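Local coordinates for saframycin Mx1 synthetase B (Legionella pneumophila subsp. pneumophila, PDB 3KXW), which belongs to the AMP-binding enzymes of the ANL clan and here holds 5'-O-[(S)-(dodecanoyloxy)(hydroxy)phosphoryl]adenosine in its ligand pocket, at residues 48-53 with 85-90; 308-313 with 318-323; 456-459 with 465-468; 189-194 with 331-336. One frame throughout, in Å; residues are numbered along the deposited sequence.

Overall arrangement
Contacts 1 and 4 are buried and contact 2 partly so, all three in the AMP-binding region, whereas contact 3 is a surface meeting in the C-terminal AMP-domain region. No helix or strand is shared among them. Contact 1 rests a tyrosine ring on a neighbouring helix; contact 2 gathers phenylalanines between a helix and the loop after it; contact 4 sets one threonine against a helix, while its neighbouring leucines line the ligand pocket. Contact 3 instead brings two lysine ends together through water. Side-chain chemistry thus follows place in the fold. Contacts 1 and 4 touch, Leu86 packing on His189. Contact 2 is nested in the chain loop that contact 4 closes, their nearest atoms about 12 Å apart.

Contact 1: 48-53 with 85-90; sequences QHAKAI and CLYAGC
Tyr87, in the last turn of helix 76-87, reaches across to Ala50 and Lys51 on helix 43-59. Its CG lies anti to the carbonyl carbon and beside the backbone N (chi1 -84°), which lays the ring over the methyl of Ala50. From the root outward, Tyr87 CB only skirts the backbone, 4.2 Å from Ala50 O. At the ring, CG, CD1, CE1 and CZ all find Ala50 CB, closest at Tyr87 CE1 (3.7 Å). That methyl stands 3.6 Å above the plane, over the ring centre and 11° off the normal, a CH-pi contact. On the CD2 side Lys51 joins in, its CG 3.7 Å from Tyr87 CE2. At the tip, Tyr87 OH is hydrogen-bonded to Asp47 OD1, while Asp47 OD2 forms a salt bridge with Lys51 NZ; one carboxylate thus ties down both polar ends and helps fix where the ring points. Trp159 also meets the ring, its plane at about 50°. Beyond Tyr87 the helix closes in a Schellman motif, with Cys90 N bonded to Cys85 O at 3.0 Å and Gly89 at positive phi. The helix then passes into strand 91-95, completing the beta-alpha-beta crossover from strand 67-71.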
loop_
_atom_site.group_PDB
_atom_site.type_symbol
_atom_site.label_atom_id
_atom_site.label_comp_id
_atom_site.label_asym_id
_atom_site.label_seq_id
_atom_site.Cartn_x
_atom_site.Cartn_y
_atom_site.Cartn_z
ATOM N N GLN A 48 19.945 19.385 -1.463
ATOM C CA GLN A 48 21.264 19.328 -0.816
ATOM C C GLN A 48 21.517 17.973 -0.120
ATOM O O GLN A 48 22.600 17.392 -0.259
ATOM C CB GLN A 48 21.499 20.503 0.162
ATOM C CG GLN A 48 21.733 21.878 -0.522
ATOM C CD GLN A 48 22.822 21.840 -1.584
ATOM O OE1 GLN A 48 22.558 22.062 -2.765
ATOM N NE2 GLN A 48 24.051 21.592 -1.168
ATOM N N HIS A 49 20.531 17.476 0.632
ATOM C CA HIS A 49 20.661 16.150 1.254
ATOM C C HIS A 49 20.866 15.039 0.227
ATOM O O HIS A 49 21.742 14.201 0.383
ATOM C CB HIS A 49 19.461 15.829 2.165
ATOM C CG HIS A 49 19.520 16.530 3.485
ATOM N ND1 HIS A 49 20.365 16.131 4.498
ATOM C CD2 HIS A 49 18.865 17.619 3.950
ATOM C CE1 HIS A 49 20.222 16.938 5.535
ATOM N NE2 HIS A 49 19.324 17.856 5.227
ATOM N N ALA A 50 20.062 15.050 -0.836
ATOM C CA ALA A 50 20.202 14.076 -1.916
ATOM C C ALA A 50 21.594 14.084 -2.535
ATOM O O ALA A 50 22.194 13.021 -2.783
ATOM C CB ALA A 50 19.111 14.289 -2.988
ATOM N N LYS A 51 22.123 15.280 -2.788
ATOM C CA LYS A 51 23.484 15.402 -3.315
ATOM C C LYS A 51 24.531 14.865 -2.353
ATOM O O LYS A 51 25.450 14.148 -2.776
ATOM C CB LYS A 51 23.800 16.860 -3.676
ATOM C CG LYS A 51 23.004 17.349 -4.879
ATOM C CD LYS A 51 22.955 18.874 -4.961
ATOM C CE LYS A 51 22.786 19.328 -6.399
ATOM N NZ LYS A 51 22.315 20.727 -6.470
ATOM N N ALA A 52 24.395 15.205 -1.071
ATOM C CA ALA A 52 25.322 14.720 -0.046
ATOM C C ALA A 52 25.321 13.192 0.029
ATOM O O ALA A 52 26.372 12.551 0.140
ATOM C CB ALA A 52 24.971 15.326 1.317
ATOM N N ILE A 53 24.130 12.605 -0.019
ATOM C CA ILE A 53 24.016 11.157 0.064
ATOM C C ILE A 53 24.557 10.508 -1.194
ATOM O O ILE A 53 25.287 9.509 -1.124
ATOM C CB ILE A 53 22.550 10.732 0.321
ATOM C CG1 ILE A 53 22.150 11.165 1.730
ATOM C CG2 ILE A 53 22.359 9.219 0.077
ATOM C CD1 ILE A 53 20.631 11.256 1.957
ATOM N N CYS A 85 19.804 8.026 -3.663
ATOM C CA CYS A 85 20.072 6.889 -4.556
ATOM C C CYS A 85 19.867 7.280 -6.005
ATOM O O CYS A 85 20.695 6.983 -6.862
ATOM C CB CYS A 85 19.179 5.682 -4.248
ATOM S SG CYS A 85 19.563 4.858 -2.725
ATOM N N LEU A 86 18.746 7.927 -6.297
ATOM C CA LEU A 86 18.469 8.302 -7.670
ATOM C C LEU A 86 19.531 9.259 -8.234
ATOM O O LEU A 86 19.936 9.129 -9.389
ATOM C CB LEU A 86 17.071 8.935 -7.825
ATOM C CG LEU A 86 15.848 8.098 -7.433
ATOM C CD1 LEU A 86 14.566 8.628 -8.060
ATOM C CD2 LEU A 86 16.043 6.636 -7.722
ATOM N N TYR A 87 19.942 10.239 -7.432
ATOM C CA TYR A 87 20.974 11.177 -7.862
ATOM C C TYR A 87 22.292 10.484 -8.178
ATOM O O TYR A 87 23.076 11.007 -8.950
ATOM C CB TYR A 87 21.258 12.215 -6.791
ATOM C CG TYR A 87 20.340 13.424 -6.742
ATOM C CD1 TYR A 87 18.958 13.299 -6.637
ATOM C CD2 TYR A 87 20.879 14.707 -6.722
ATOM C CE1 TYR A 87 18.136 14.438 -6.537
ATOM C CE2 TYR A 87 20.069 15.845 -6.639
ATOM C CZ TYR A 87 18.703 15.703 -6.535
ATOM O OH TYR A 87 17.938 16.859 -6.433
ATOM N N ALA A 88 22.549 9.341 -7.555
ATOM C CA ALA A 88 23.759 8.571 -7.850
ATOM C C ALA A 88 23.579 7.597 -9.017
ATOM O O ALA A 88 24.515 6.890 -9.390
ATOM C CB ALA A 88 24.217 7.823 -6.608
ATOM N N GLY A 89 22.385 7.554 -9.594
ATOM C CA GLY A 89 22.074 6.588 -10.633
ATOM C C GLY A 89 21.954 5.166 -10.106
ATOM O O GLY A 89 21.968 4.206 -10.877
ATOM N N CYS A 90 21.835 5.030 -8.790
ATOM C CA CYS A 90 21.683 3.722 -8.170
ATOM C C CYS A 90 20.204 3.344 -8.085
ATOM O O CYS A 90 19.333 4.213 -8.116
ATOM C CB CYS A 90 22.323 3.711 -6.771
ATOM S SG CYS A 90 24.145 3.966 -6.817
#

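Contact 2: 308-313 with 318-323; sequences HFYQAF and FRKEAF
The Phe318 ring receives the edge of Phe309 on one face: Phe309 CE2 sits 3.7 Å above the Phe318 plane, over its centre, and the planes stand at 86° with centroids 5.0 Å apart, a T-shaped pair. Phe323 CD2 lies in the plane of Phe318, at its edge. Phe309 itself carries Phe313 CD2 over one face. Phe323 has Phe318 CZ over a face, offset toward the rim, and Phe309 CB at its edge; its closest approach across the contact, Phe323 CZ to Phe309 CD2 at 3.6 Å, joins two rings inclined obliquely. The Tyr310 ring takes aliphatic cover instead: Lys320 CB packs over one face, 3.6 Å above the plane toward the rim, while Phe318 O comes to the edge, 3.8 Å from Tyr310 CE1. With CG anti to the backbone N (chi1 165°), the Tyr310 ring is laid beside the backbone of Phe318 to Lys320. The extended Lys320 chain carries NZ on to Glu303 and Glu307, so its stem serves the ring and its charge the acids. A weak backbone bond, Phe318 N to Phe313 O at 3.5 Å, ties the returning loop to the last residue of helix 303-313. Tyr271 and Trp291 add further edge-to-face pairs around the phenylalanines. The result is an aromatic cluster between helix 303-313 and the sheet, within the beta-alpha-beta crossover that joins parallel strands 293-296 and 323-328.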
loop_
_atom_site.group_PDB
_atom_site.type_symbol
_atom_site.label_atom_id
_atom_site.label_comp_id
_atom_site.label_asym_id
_atom_site.label_seq_id
_atom_site.Cartn_x
_atom_site.Cartn_y
_atom_site.Cartn_z
ATOM N N HIS A 308 -20.852 4.289 5.383
ATOM C CA HIS A 308 -20.620 4.361 6.829
ATOM C C HIS A 308 -19.747 5.541 7.185
ATOM O O HIS A 308 -20.022 6.249 8.141
ATOM C CB HIS A 308 -19.924 3.114 7.366
ATOM C CG HIS A 308 -20.811 1.921 7.516
ATOM N ND1 HIS A 308 -20.369 0.739 8.064
ATOM C CD2 HIS A 308 -22.109 1.723 7.186
ATOM C CE1 HIS A 308 -21.356 -0.141 8.067
ATOM N NE2 HIS A 308 -22.422 0.429 7.535
ATOM N N PHE A 309 -18.677 5.736 6.421
ATOM C CA PHE A 309 -17.749 6.818 6.700
ATOM C C PHE A 309 -18.409 8.174 6.456
ATOM O O PHE A 309 -18.228 9.121 7.224
ATOM C CB PHE A 309 -16.496 6.693 5.824
ATOM C CG PHE A 309 -15.420 7.662 6.199
ATOM C CD1 PHE A 309 -14.499 7.333 7.177
ATOM C CD2 PHE A 309 -15.348 8.903 5.595
ATOM C CE1 PHE A 309 -13.482 8.226 7.553
ATOM C CE2 PHE A 309 -14.352 9.814 5.969
ATOM C CZ PHE A 309 -13.412 9.465 6.936
ATOM N N TYR A 310 -19.187 8.247 5.386
ATOM C CA TYR A 310 -19.853 9.494 5.047
ATOM C C TYR A 310 -20.832 9.886 6.145
ATOM O O TYR A 310 -20.824 11.025 6.598
ATOM C CB TYR A 310 -20.582 9.387 3.709
ATOM C CG TYR A 310 -21.557 10.524 3.514
ATOM C CD1 TYR A 310 -21.106 11.836 3.394
ATOM C CD2 TYR A 310 -22.916 10.294 3.477
ATOM C CE1 TYR A 310 -22.001 12.896 3.223
ATOM C CE2 TYR A 310 -23.811 11.343 3.312
ATOM C CZ TYR A 310 -23.354 12.627 3.175
ATOM O OH TYR A 310 -24.269 13.650 3.023
ATOM N N GLN A 311 -21.646 8.931 6.593
ATOM C CA GLN A 311 -22.609 9.202 7.663
ATOM C C GLN A 311 -21.904 9.597 8.974
ATOM O O GLN A 311 -22.377 10.459 9.717
ATOM C CB GLN A 311 -23.546 8.004 7.889
ATOM C CG GLN A 311 -24.507 7.687 6.728
ATOM C CD GLN A 311 -25.439 8.842 6.426
ATOM O OE1 GLN A 311 -25.726 9.661 7.300
ATOM N NE2 GLN A 311 -25.890 8.932 5.187
ATOM N N ALA A 312 -20.768 8.967 9.252
ATOM C CA ALA A 312 -20.013 9.252 10.471
ATOM C C ALA A 312 -19.348 10.638 10.494
ATOM O O ALA A 312 -19.120 11.198 11.575
ATOM C CB ALA A 312 -18.963 8.140 10.729
ATOM N N PHE A 313 -19.035 11.197 9.324
ATOM C CA PHE A 313 -18.261 12.444 9.307
ATOM C C PHE A 313 -18.890 13.640 8.582
ATOM O O PHE A 313 -18.319 14.725 8.562
ATOM C CB PHE A 313 -16.812 12.169 8.867
ATOM C CG PHE A 313 -16.096 11.262 9.824
ATOM C CD1 PHE A 313 -15.613 11.762 11.021
ATOM C CD2 PHE A 313 -15.987 9.904 9.577
ATOM C CE1 PHE A 313 -14.982 10.953 11.927
ATOM C CE2 PHE A 313 -15.363 9.064 10.512
ATOM C CZ PHE A 313 -14.870 9.588 11.677
ATOM N N PHE A 318 -17.201 16.542 5.844
ATOM C CA PHE A 318 -16.868 15.536 4.843
ATOM C C PHE A 318 -18.012 15.345 3.854
ATOM O O PHE A 318 -19.154 15.153 4.260
ATOM C CB PHE A 318 -16.483 14.182 5.472
ATOM C CG PHE A 318 -16.059 13.165 4.436
ATOM C CD1 PHE A 318 -14.771 13.195 3.909
ATOM C CD2 PHE A 318 -16.953 12.220 3.960
ATOM C CE1 PHE A 318 -14.377 12.283 2.924
ATOM C CE2 PHE A 318 -16.589 11.306 2.974
ATOM C CZ PHE A 318 -15.291 11.338 2.448
ATOM N N ARG A 319 -17.709 15.361 2.554
ATOM C CA ARG A 319 -18.723 15.151 1.525
ATOM C C ARG A 319 -18.479 13.841 0.787
ATOM O O ARG A 319 -17.349 13.513 0.460
ATOM C CB ARG A 319 -18.730 16.319 0.517
ATOM C CG ARG A 319 -19.397 17.583 1.062
ATOM C CD ARG A 319 -19.452 18.727 0.023
ATOM N NE ARG A 319 -20.229 18.340 -1.145
ATOM C CZ ARG A 319 -19.703 17.937 -2.298
ATOM N NH1 ARG A 319 -18.389 17.908 -2.465
ATOM N NH2 ARG A 319 -20.499 17.582 -3.298
ATOM N N LYS A 320 -19.536 13.097 0.510
ATOM C CA LYS A 320 -19.346 11.773 -0.088
ATOM C C LYS A 320 -18.744 11.855 -1.481
ATOM O O LYS A 320 -18.097 10.902 -1.929
ATOM C CB LYS A 320 -20.666 10.987 -0.117
ATOM C CG LYS A 320 -20.498 9.490 -0.447
ATOM C CD LYS A 320 -21.824 8.713 -0.329
ATOM C CE LYS A 320 -21.626 7.199 -0.595
ATOM N NZ LYS A 320 -22.929 6.426 -0.587
ATOM N N GLU A 321 -18.965 12.986 -2.157
ATOM C CA GLU A 321 -18.447 13.221 -3.496
ATOM C C GLU A 321 -16.915 13.256 -3.497
ATOM O O GLU A 321 -16.288 13.155 -4.543
ATOM C CB GLU A 321 -18.967 14.567 -4.049
ATOM C CG GLU A 321 -20.460 14.614 -4.343
ATOM C CD GLU A 321 -21.322 14.685 -3.084
ATOM O OE1 GLU A 321 -20.797 15.060 -2.020
ATOM O OE2 GLU A 321 -22.528 14.359 -3.168
ATOM N N ALA A 322 -16.318 13.442 -2.331
ATOM C CA ALA A 322 -14.861 13.451 -2.241
ATOM C C ALA A 322 -14.276 12.058 -2.540
ATOM O O ALA A 322 -13.132 11.927 -3.012
ATOM C CB ALA A 322 -14.424 13.917 -0.858
ATOM N N PHE A 323 -15.050 11.010 -2.266
ATOM C CA PHE A 323 -14.515 9.651 -2.369
ATOM C C PHE A 323 -14.120 9.361 -3.788
ATOM O O PHE A 323 -14.891 9.636 -4.711
ATOM C CB PHE A 323 -15.533 8.606 -1.912
ATOM C CG PHE A 323 -15.436 8.263 -0.458
ATOM C CD1 PHE A 323 -14.255 7.758 0.074
ATOM C CD2 PHE A 323 -16.530 8.398 0.380
ATOM C CE1 PHE A 323 -14.182 7.405 1.412
ATOM C CE2 PHE A 323 -16.448 8.072 1.710
ATOM C CZ PHE A 323 -15.270 7.552 2.226
#

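Contact 3: 456-459 with 465-468; sequences RIKD and GKNH
Lys458 and Lys466 meet through their ammonium ends, the side chains crossing at about a right angle. The direct approach is one of like charges: Lys458 NZ and Lys466 NZ are 3.2 Å apart, and as two ammonium donors they are not hydrogen-bonded to each other. Both chains are bent at chi2 and chi3, which brings the amines together; that of Lys466 starts with CG between the backbone N and the carbonyl carbon (chi1 73°), the crowded position. Both also touch a crystal neighbour, which may influence their pose. A water bridges the pair, accepting from both amines, 2.8 Å from Lys458 NZ and 2.9 Å from Lys466 NZ, in a tight triangle of about 69° at the oxygen. Helix capping lies at both ends of helix 460-466: Asp459 is the N-cap, its OD2 making weak bonds to Ile461 N and Ile462 N, and His468 closes a Schellman motif, His468 N reaching Gly465 O at 3.0 Å. Two residues before Lys458, Arg456 touches 1ZZ and pairs with Asp442; this Arg-Ile-Lys-Asp run probably matches the hinge region between the large and small domains of ANL enzymes. Chemically, the water probably eases part of the repulsion, and the pairing may lower the proton affinity of one amine.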
loop_
_atom_site.group_PDB
_atom_site.type_symbol
_atom_site.label_atom_id
_atom_site.label_comp_id
_atom_site.label_asym_id
_atom_site.label_seq_id
_atom_site.Cartn_x
_atom_site.Cartn_y
_atom_site.Cartn_z
ATOM N N ARG A 456 -9.707 -11.937 -8.108
ATOM C CA ARG A 456 -8.414 -12.396 -8.613
ATOM C C ARG A 456 -8.656 -13.684 -9.377
ATOM O O ARG A 456 -9.583 -14.419 -9.060
ATOM C CB ARG A 456 -7.453 -12.702 -7.459
ATOM C CG ARG A 456 -7.028 -11.522 -6.599
ATOM C CD ARG A 456 -5.906 -10.720 -7.224
ATOM N NE ARG A 456 -4.701 -11.512 -7.521
ATOM C CZ ARG A 456 -3.723 -11.098 -8.332
ATOM N NH1 ARG A 456 -3.808 -9.921 -8.936
ATOM N NH2 ARG A 456 -2.669 -11.865 -8.560
ATOM N N ILE A 457 -7.845 -13.950 -10.396
ATOM C CA ILE A 457 -7.935 -15.224 -11.100
ATOM C C ILE A 457 -7.777 -16.383 -10.107
ATOM O O ILE A 457 -8.558 -17.347 -10.094
ATOM C CB ILE A 457 -6.856 -15.343 -12.188
ATOM C CG1 ILE A 457 -7.164 -14.391 -13.358
ATOM C CG2 ILE A 457 -6.755 -16.780 -12.678
ATOM C CD1 ILE A 457 -6.109 -14.431 -14.473
ATOM N N LYS A 458 -6.761 -16.266 -9.264
ATOM C CA LYS A 458 -6.457 -17.303 -8.290
ATOM C C LYS A 458 -7.215 -17.105 -6.982
ATOM O O LYS A 458 -7.274 -16.002 -6.445
ATOM C CB LYS A 458 -4.956 -17.338 -8.010
ATOM C CG LYS A 458 -4.129 -17.884 -9.152
ATOM C CD LYS A 458 -3.024 -18.758 -8.591
ATOM C CE LYS A 458 -1.772 -18.693 -9.428
ATOM N NZ LYS A 458 -0.626 -19.045 -8.547
ATOM N N ASP A 459 -7.787 -18.198 -6.490
ATOM C CA ASP A 459 -8.516 -18.225 -5.235
ATOM C C ASP A 459 -7.688 -17.637 -4.080
ATOM O O ASP A 459 -6.571 -18.073 -3.819
ATOM C CB ASP A 459 -8.914 -19.669 -4.933
ATOM C CG ASP A 459 -9.876 -19.772 -3.787
ATOM O OD1 ASP A 459 -11.088 -19.936 -4.047
ATOM O OD2 ASP A 459 -9.426 -19.672 -2.626
ATOM N N GLY A 465 -2.626 -19.435 1.574
ATOM C CA GLY A 465 -2.029 -20.707 1.968
ATOM C C GLY A 465 -0.601 -20.853 1.477
ATOM O O GLY A 465 0.299 -21.186 2.243
ATOM N N LYS A 466 -0.383 -20.569 0.194
ATOM C CA LYS A 466 0.937 -20.753 -0.396
ATOM C C LYS A 466 1.927 -19.726 0.133
ATOM O O LYS A 466 3.132 -19.971 0.145
ATOM C CB LYS A 466 0.870 -20.706 -1.920
ATOM C CG LYS A 466 0.648 -19.325 -2.449
ATOM C CD LYS A 466 1.505 -19.089 -3.661
ATOM C CE LYS A 466 1.072 -19.963 -4.795
ATOM N NZ LYS A 466 1.493 -19.398 -6.133
ATOM N N ASN A 467 1.415 -18.578 0.577
ATOM C CA ASN A 467 2.251 -17.572 1.245
ATOM C C ASN A 467 2.485 -17.800 2.745
ATOM O O ASN A 467 3.195 -17.029 3.373
ATOM C CB ASN A 467 1.696 -16.169 1.009
ATOM C CG ASN A 467 1.912 -15.699 -0.415
ATOM O OD1 ASN A 467 1.031 -15.110 -1.031
ATOM N ND2 ASN A 467 3.085 -15.961 -0.940
ATOM N N HIS A 468 1.909 -18.868 3.295
ATOM C CA HIS A 468 2.056 -19.237 4.709
ATOM C C HIS A 468 1.510 -18.174 5.679
ATOM O O HIS A 468 1.951 -18.096 6.820
ATOM C CB HIS A 468 3.518 -19.570 5.085
ATOM C CG HIS A 468 4.223 -20.443 4.093
ATOM N ND1 HIS A 468 3.713 -21.650 3.663
ATOM C CD2 HIS A 468 5.410 -20.290 3.455
ATOM C CE1 HIS A 468 4.540 -22.191 2.784
ATOM N NE2 HIS A 468 5.579 -21.387 2.641
HETATM O O HOH W 1 0.977 -16.973 -7.619
#

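Contact 4: 189-194 with 331-336; sequences HHNLLD and EATLLV. With 1ZZ (5'-O-[(S)-(dodecanoyloxy)(hydroxy)phosphoryl]adenosine), chain B.
Behind the wall of the 1ZZ pocket, Thr333 turns its side chain to Asn191 and Leu192 at the start of helix 189-202. Thr333 OG1 lies 3.5 Å from Asn191 CB, a packing contact; the hydroxyl's hydrogen bond goes to Ser408 O. With OG1 beside the backbone N (chi1 -59°), the methyl faces the helix backbone loosely, Thr333 CG2 being 4.0 Å from Asn191 O and 4.4 Å from Leu192 CA. The two side chains meet at a slant. Thr333 has positive phi and negative psi (71°/-67°), and a weak bond of 2.8 Å from Leu334 N to Ala332 O spans it, the form of a classic gamma turn. This sharp bend sends Thr333 to the helix and lets the next residues face the ligand. There Leu334 CD1 touches 1ZZ C11 at 3.5 Å, Leu334 CD2 lies 3.9 Å from 1ZZ C4, and Leu335 CD1 meets 1ZZ C7 at 3.8 Å, so branched apolar carbons line the dodecanoyl chain. Asn195, further along the helix, bonds to Leu335 N and helps hold the strand start. Nearby, Ala330 N and Cys326 O bond to 1ZZ. Glu331 and its neighbours probably correspond to the A5 motif that borders the ligand pocket in AMP-binding enzymes.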
loop_
_atom_site.group_PDB
_atom_site.type_symbol
_atom_site.label_atom_id
_atom_site.label_comp_id
_atom_site.label_asym_id
_atom_site.label_seq_id
_atom_site.Cartn_x
_atom_site.Cartn_y
_atom_site.Cartn_z
ATOM N N HIS A 189 13.080 5.315 -14.825
ATOM C CA HIS A 189 12.877 6.742 -14.677
ATOM C C HIS A 189 11.710 7.247 -15.529
ATOM O O HIS A 189 10.961 8.128 -15.099
ATOM C CB HIS A 189 14.177 7.498 -14.988
ATOM C CG HIS A 189 15.154 7.468 -13.857
ATOM N ND1 HIS A 189 15.019 8.277 -12.752
ATOM C CD2 HIS A 189 16.264 6.717 -13.645
ATOM C CE1 HIS A 189 15.999 8.026 -11.901
ATOM N NE2 HIS A 189 16.772 7.087 -12.418
ATOM N N HIS A 190 11.566 6.691 -16.728
ATOM C CA HIS A 190 10.472 7.046 -17.641
ATOM C C HIS A 190 9.127 6.526 -17.091
ATOM O O HIS A 190 8.113 7.227 -17.151
ATOM C CB HIS A 190 10.775 6.506 -19.059
ATOM C CG HIS A 190 9.834 6.973 -20.133
ATOM N ND1 HIS A 190 9.759 8.284 -20.549
ATOM C CD2 HIS A 190 8.990 6.282 -20.936
ATOM C CE1 HIS A 190 8.868 8.393 -21.521
ATOM N NE2 HIS A 190 8.384 7.192 -21.772
ATOM N N ASN A 191 9.122 5.315 -16.539
ATOM C CA ASN A 191 7.893 4.768 -15.942
ATOM C C ASN A 191 7.383 5.701 -14.861
ATOM O O ASN A 191 6.204 5.999 -14.783
ATOM C CB ASN A 191 8.162 3.426 -15.237
ATOM C CG ASN A 191 8.351 2.261 -16.196
ATOM O OD1 ASN A 191 7.793 2.227 -17.310
ATOM N ND2 ASN A 191 9.102 1.269 -15.738
ATOM N N LEU A 192 8.303 6.098 -13.991
ATOM C CA LEU A 192 7.997 6.914 -12.832
ATOM C C LEU A 192 7.428 8.268 -13.244
ATOM O O LEU A 192 6.346 8.653 -12.798
ATOM C CB LEU A 192 9.252 7.095 -11.988
ATOM C CG LEU A 192 9.095 8.015 -10.770
ATOM C CD1 LEU A 192 8.043 7.487 -9.790
ATOM C CD2 LEU A 192 10.434 8.191 -10.083
ATOM N N LEU A 193 8.146 8.995 -14.094
ATOM C CA LEU A 193 7.627 10.293 -14.540
ATOM C C LEU A 193 6.295 10.138 -15.264
ATOM O O LEU A 193 5.413 10.966 -15.127
ATOM C CB LEU A 193 8.635 11.024 -15.428
ATOM C CG LEU A 193 9.941 11.532 -14.784
ATOM C CD1 LEU A 193 10.804 12.201 -15.892
ATOM C CD2 LEU A 193 9.652 12.503 -13.643
ATOM N N ASP A 194 6.139 9.089 -16.056
ATOM C CA ASP A 194 4.883 8.937 -16.758
ATOM C C ASP A 194 3.724 8.829 -15.760
ATOM O O ASP A 194 2.657 9.443 -15.930
ATOM C CB ASP A 194 4.872 7.688 -17.612
ATOM C CG ASP A 194 3.624 7.603 -18.459
ATOM O OD1 ASP A 194 3.529 8.387 -19.417
ATOM O OD2 ASP A 194 2.731 6.791 -18.159
ATOM N N GLU A 331 3.229 -3.233 -10.840
ATOM C CA GLU A 331 3.701 -3.623 -12.181
ATOM C C GLU A 331 3.373 -2.562 -13.230
ATOM O O GLU A 331 3.976 -2.523 -14.307
ATOM C CB GLU A 331 3.131 -4.992 -12.590
ATOM C CG GLU A 331 3.785 -6.166 -11.868
ATOM C CD GLU A 331 3.112 -6.497 -10.544
ATOM O OE1 GLU A 331 2.396 -5.615 -10.000
ATOM O OE2 GLU A 331 3.289 -7.643 -10.049
ATOM N N ALA A 332 2.399 -1.706 -12.916
ATOM C CA ALA A 332 2.066 -0.589 -13.792
ATOM C C ALA A 332 2.461 0.742 -13.149
ATOM O O ALA A 332 1.879 1.793 -13.440
ATOM C CB ALA A 332 0.594 -0.601 -14.144
ATOM N N THR A 333 3.492 0.674 -12.305
ATOM C CA THR A 333 3.987 1.784 -11.515
ATOM C C THR A 333 3.013 2.125 -10.405
ATOM O O THR A 333 3.310 1.907 -9.239
ATOM C CB THR A 333 4.373 3.021 -12.381
ATOM O OG1 THR A 333 5.383 2.628 -13.317
ATOM C CG2 THR A 333 4.938 4.086 -11.529
ATOM N N LEU A 334 1.831 2.626 -10.755
ATOM C CA LEU A 334 0.806 2.779 -9.729
ATOM C C LEU A 334 -0.567 2.907 -10.341
ATOM O O LEU A 334 -1.297 1.930 -10.412
ATOM C CB LEU A 334 1.087 3.973 -8.817
ATOM C CG LEU A 334 0.129 4.094 -7.618
ATOM C CD1 LEU A 334 0.350 2.955 -6.629
ATOM C CD2 LEU A 334 0.340 5.449 -6.951
ATOM N N LEU A 335 -0.919 4.105 -10.784
ATOM C CA LEU A 335 -2.328 4.402 -11.100
ATOM C C LEU A 335 -2.731 3.924 -12.487
ATOM O O LEU A 335 -2.101 4.317 -13.466
ATOM C CB LEU A 335 -2.571 5.913 -10.975
ATOM C CG LEU A 335 -3.951 6.444 -11.340
ATOM C CD1 LEU A 335 -5.045 5.896 -10.373
ATOM C CD2 LEU A 335 -3.922 7.978 -11.361
ATOM N N VAL A 336 -3.804 3.125 -12.563
ATOM C CA VAL A 336 -4.306 2.550 -13.827
ATOM C C VAL A 336 -5.684 3.095 -14.186
ATOM O O VAL A 336 -5.903 3.501 -15.327
ATOM C CB VAL A 336 -4.346 0.998 -13.772
ATOM C CG1 VAL A 336 -5.015 0.378 -15.030
ATOM C CG2 VAL A 336 -2.929 0.468 -13.623
HETATM P P 1ZZ B . 0.131 -3.488 -5.245
HETATM C C1 1ZZ B . -1.930 10.983 -4.645
HETATM N N1 1ZZ B . -6.241 -3.734 -6.047
HETATM O O1 1ZZ B . -2.353 -1.507 -4.523
HETATM C C2 1ZZ B . -2.440 9.553 -4.424
HETATM N N2 1ZZ B . -6.731 -1.582 -6.408
HETATM O O2 1ZZ B . -0.201 -1.864 -5.388
HETATM C C3 1ZZ B . -2.654 8.807 -5.747
HETATM N N3 1ZZ B . -8.694 -4.661 -6.069
HETATM O O3 1ZZ B . 1.064 -3.869 -6.285
HETATM C C4 1ZZ B . -2.732 7.291 -5.512
HETATM N N4 1ZZ B . -10.299 -2.894 -6.403
HETATM O O4 1ZZ B . 0.768 -3.738 -3.783
HETATM C C5 1ZZ B . -3.376 6.536 -6.686
HETATM N N5 1ZZ B . -9.762 -0.653 -6.785
HETATM O O5 1ZZ B . -1.262 -4.400 -5.334
HETATM C C6 1ZZ B . -3.516 5.059 -6.289
HETATM O O6 1ZZ B . -4.086 -4.721 -5.315
HETATM C C7 1ZZ B . -4.266 4.029 -7.169
HETATM O O7 1ZZ B . -5.349 -6.809 -6.902
HETATM C C8 1ZZ B . -4.488 2.599 -6.638
HETATM O O8 1ZZ B . -3.479 -6.140 -8.383
HETATM C C9 1ZZ B . -3.222 1.765 -6.895
HETATM C C10 1ZZ B . -2.987 0.630 -5.870
HETATM C C11 1ZZ B . -1.554 0.069 -6.089
HETATM C C12 1ZZ B . -1.528 -1.404 -5.639
HETATM C C13 1ZZ B . -2.151 -4.267 -6.422
HETATM C C14 1ZZ B . -3.253 -5.110 -6.241
HETATM C C15 1ZZ B . -4.104 -5.303 -7.548
HETATM C C16 1ZZ B . -5.284 -5.718 -7.123
HETATM C C17 1ZZ B . -5.449 -4.877 -5.953
HETATM C C18 1ZZ B . -5.746 -2.379 -6.224
HETATM C C19 1ZZ B . -7.975 -2.405 -6.315
HETATM C C20 1ZZ B . -7.668 -3.658 -6.155
HETATM C C21 1ZZ B . -9.954 -4.306 -6.142
HETATM C C22 1ZZ B . -9.431 -2.024 -6.488
#